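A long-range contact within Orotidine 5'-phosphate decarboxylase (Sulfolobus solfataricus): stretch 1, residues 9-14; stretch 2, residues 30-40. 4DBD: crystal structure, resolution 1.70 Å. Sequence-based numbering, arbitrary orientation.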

# COMPACT_ATOMS: atom_id res chain seq x y z
N ALA A 9 -16.72 0.80 -4.43
CA ALA A 9 -15.29 0.63 -4.61
C ALA A 9 -15.00 0.83 -6.08
O ALA A 9 -15.15 -0.09 -6.89
CB ALA A 9 -14.83 -0.75 -4.15
N MET A 10 -14.63 2.05 -6.44
CA MET A 10 -14.39 2.35 -7.84
C MET A 10 -12.97 1.97 -8.22
O MET A 10 -12.07 2.81 -8.21
CB MET A 10 -14.69 3.81 -8.17
CG MET A 10 -14.69 4.07 -9.66
SD MET A 10 -15.69 5.51 -10.11
CE MET A 10 -14.79 6.81 -9.25
N ASP A 11 -12.79 0.71 -8.57
CA ASP A 11 -11.50 0.18 -8.98
C ASP A 11 -11.44 0.02 -10.50
O ASP A 11 -10.43 -0.39 -11.06
CB ASP A 11 -11.24 -1.16 -8.28
CG ASP A 11 -11.13 -1.02 -6.78
OD1 ASP A 11 -10.40 -0.10 -6.32
OD2 ASP A 11 -11.77 -1.82 -6.06
N LYS A 12 -12.57 0.32 -11.15
CA LYS A 12 -12.62 0.51 -12.60
C LYS A 12 -13.38 1.80 -12.86
O LYS A 12 -14.28 2.15 -12.09
CB LYS A 12 -13.35 -0.64 -13.28
CG LYS A 12 -12.50 -1.86 -13.57
CD LYS A 12 -13.33 -2.85 -14.37
CE LYS A 12 -12.53 -4.05 -14.83
NZ LYS A 12 -13.43 -5.00 -15.55
N PRO A 13 -13.02 2.52 -13.94
CA PRO A 13 -13.68 3.77 -14.30
C PRO A 13 -15.18 3.64 -14.51
O PRO A 13 -15.63 2.70 -15.19
CB PRO A 13 -12.99 4.15 -15.62
CG PRO A 13 -11.64 3.52 -15.52
CD PRO A 13 -11.87 2.22 -14.81
N LEU A 14 -15.95 4.55 -13.92
CA LEU A 14 -17.35 4.74 -14.27
C LEU A 14 -17.52 6.18 -14.77
O LEU A 14 -16.79 7.08 -14.36
CB LEU A 14 -18.27 4.49 -13.07
CG LEU A 14 -18.53 3.04 -12.69
CD1 LEU A 14 -19.64 2.94 -11.66
CD2 LEU A 14 -18.89 2.23 -13.93
N LYS A 30 -15.12 4.84 -2.77
CA LYS A 30 -13.77 4.49 -2.35
C LYS A 30 -12.89 4.36 -3.60
O LYS A 30 -13.10 3.48 -4.44
CB LYS A 30 -13.75 3.20 -1.53
CG LYS A 30 -12.38 2.84 -0.94
CD LYS A 30 -12.43 1.56 -0.11
CE LYS A 30 -12.48 0.30 -0.97
NZ LYS A 30 -11.19 0.01 -1.65
N VAL A 31 -11.91 5.25 -3.70
CA VAL A 31 -11.03 5.34 -4.86
C VAL A 31 -9.74 4.58 -4.61
O VAL A 31 -9.06 4.84 -3.62
CB VAL A 31 -10.67 6.82 -5.14
CG1 VAL A 31 -9.75 6.92 -6.33
CG2 VAL A 31 -11.94 7.65 -5.35
N GLY A 32 -9.39 3.66 -5.50
CA GLY A 32 -8.21 2.83 -5.33
C GLY A 32 -7.07 3.12 -6.28
O GLY A 32 -7.18 3.97 -7.18
N LEU A 33 -5.96 2.41 -6.10
CA LEU A 33 -4.83 2.53 -7.02
C LEU A 33 -5.15 2.07 -8.45
O LEU A 33 -4.66 2.66 -9.42
CB LEU A 33 -3.61 1.77 -6.49
CG LEU A 33 -2.61 2.62 -5.71
CD1 LEU A 33 -1.68 1.74 -4.89
CD2 LEU A 33 -1.82 3.53 -6.67
N PRO A 34 -5.98 1.02 -8.59
CA PRO A 34 -6.28 0.61 -9.97
C PRO A 34 -6.89 1.74 -10.79
O PRO A 34 -6.57 1.86 -11.99
CB PRO A 34 -7.29 -0.51 -9.78
CG PRO A 34 -6.94 -1.10 -8.42
CD PRO A 34 -6.55 0.09 -7.59
N LEU A 35 -7.75 2.54 -10.18
CA LEU A 35 -8.40 3.65 -10.89
C LEU A 35 -7.40 4.74 -11.21
O LEU A 35 -7.30 5.20 -12.35
CB LEU A 35 -9.55 4.23 -10.06
CG LEU A 35 -10.30 5.39 -10.71
CD1 LEU A 35 -11.14 4.88 -11.87
CD2 LEU A 35 -11.19 6.11 -9.72
N VAL A 36 -6.67 5.16 -10.18
CA VAL A 36 -5.69 6.23 -10.36
C VAL A 36 -4.64 5.87 -11.41
O VAL A 36 -4.21 6.72 -12.18
CB VAL A 36 -5.05 6.62 -9.02
CG1 VAL A 36 -3.96 7.67 -9.22
CG2 VAL A 36 -6.11 7.14 -8.06
N LEU A 37 -4.23 4.60 -11.46
CA LEU A 37 -3.30 4.17 -12.50
C LEU A 37 -3.95 4.01 -13.90
O LEU A 37 -3.27 4.11 -14.92
CB LEU A 37 -2.58 2.87 -12.10
CG LEU A 37 -1.80 2.91 -10.79
CD1 LEU A 37 -1.25 1.53 -10.46
CD2 LEU A 37 -0.66 3.94 -10.82
N ASP A 38 -5.25 3.75 -13.94
CA ASP A 38 -5.95 3.62 -15.22
C ASP A 38 -6.20 5.01 -15.81
O ASP A 38 -5.74 5.31 -16.91
CB ASP A 38 -7.27 2.86 -15.06
CG ASP A 38 -7.10 1.35 -15.04
OD1 ASP A 38 -6.11 0.85 -15.64
OD2 ASP A 38 -7.95 0.66 -14.43
N LEU A 39 -6.92 5.84 -15.07
CA LEU A 39 -7.30 7.18 -15.54
C LEU A 39 -6.15 8.17 -15.44
O LEU A 39 -6.09 9.15 -16.19
CB LEU A 39 -8.47 7.72 -14.73
CG LEU A 39 -9.80 6.97 -14.80
CD1 LEU A 39 -10.88 7.79 -14.11
CD2 LEU A 39 -10.18 6.69 -16.25
N GLY A 40 -5.25 7.92 -14.50
CA GLY A 40 -4.24 8.91 -14.15
C GLY A 40 -4.76 9.85 -13.09
O GLY A 40 -5.97 9.91 -12.84
O HOH W 1 -11.56 1.20 -4.16
O HOH W 2 -11.51 -2.32 -3.42

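Leu 35, in the first turn of the helix that follows the second strand, is the apolar centre of the contact. Its forked end touches two residues: CD2 lies 3.7 Å from CE of Met 10, and CD1, which also comes within 4.3 Å of CG of Met 10, lies 3.9 Å from CG of Pro 13. A branched leucine suits this place because its forked end can touch both the strand residue and the loop beyond it. Met 10 meets it with a long, unbranched chain, in the t, t, p conformation, that ends in a methyl group. Further along the helix, Leu 39 extends the apolar surface, its CD2 3.6 Å from CG of Pro 13, so that the compact proline ring touches two leucines four residues, about one helical turn, apart.

The backbone of stretch 1 also rests on the helix. The carbonyl O of Met 10 approaches CB of Leu 35 at 3.4 Å; this oxygen is buried by the contact and finds no hydrogen-bonding partner in the model. One residue later, O of Asp 11 lies 3.4 Å from CB of Pro 34. Proline fits the first turn of a helix well, where its lack of an amide hydrogen costs no helical hydrogen bond.

Before the loop and the helix, the two strands run parallel. Ala 9 pairs with Lys 30 and Met 10 with Val 31, and the side chains of the first pair lie on the opposite face of the sheet from those of the second. One direct hydrogen bond joins the stretches: N of Met 10 donates to O of Lys 30 at 2.9 Å. On the face of the sheet opposite Met 10 and Val 31, the small side chain of Ala 9 lies beside the aliphatic part of Lys 30, with CB 4.1 Å from CE.

Gly 32 sits at the helix N-cap, where the chain passes close to Asp 11. OD1 of Asp 11 is 3.8 Å from CA of Gly 32, and a CB on Gly 32 would stand only 2.5 Å from that oxygen, a clash that glycine avoids.

At the polar edge, water links Asp 11 to Lys 30. Water 1 donates to OD1 of Asp 11 and to O of Lys 30, and accepts from NZ of Lys 30, each at 2.8 Å. Water 2 donates to OD2 of Asp 11 at 2.7 Å and accepts from NZ of Lys 30 at 2.9 Å. The carboxylate and ammonium groups, opposite in charge, are thus linked through two bridging waters, each using the lysine as donor and one carboxylate oxygen as acceptor.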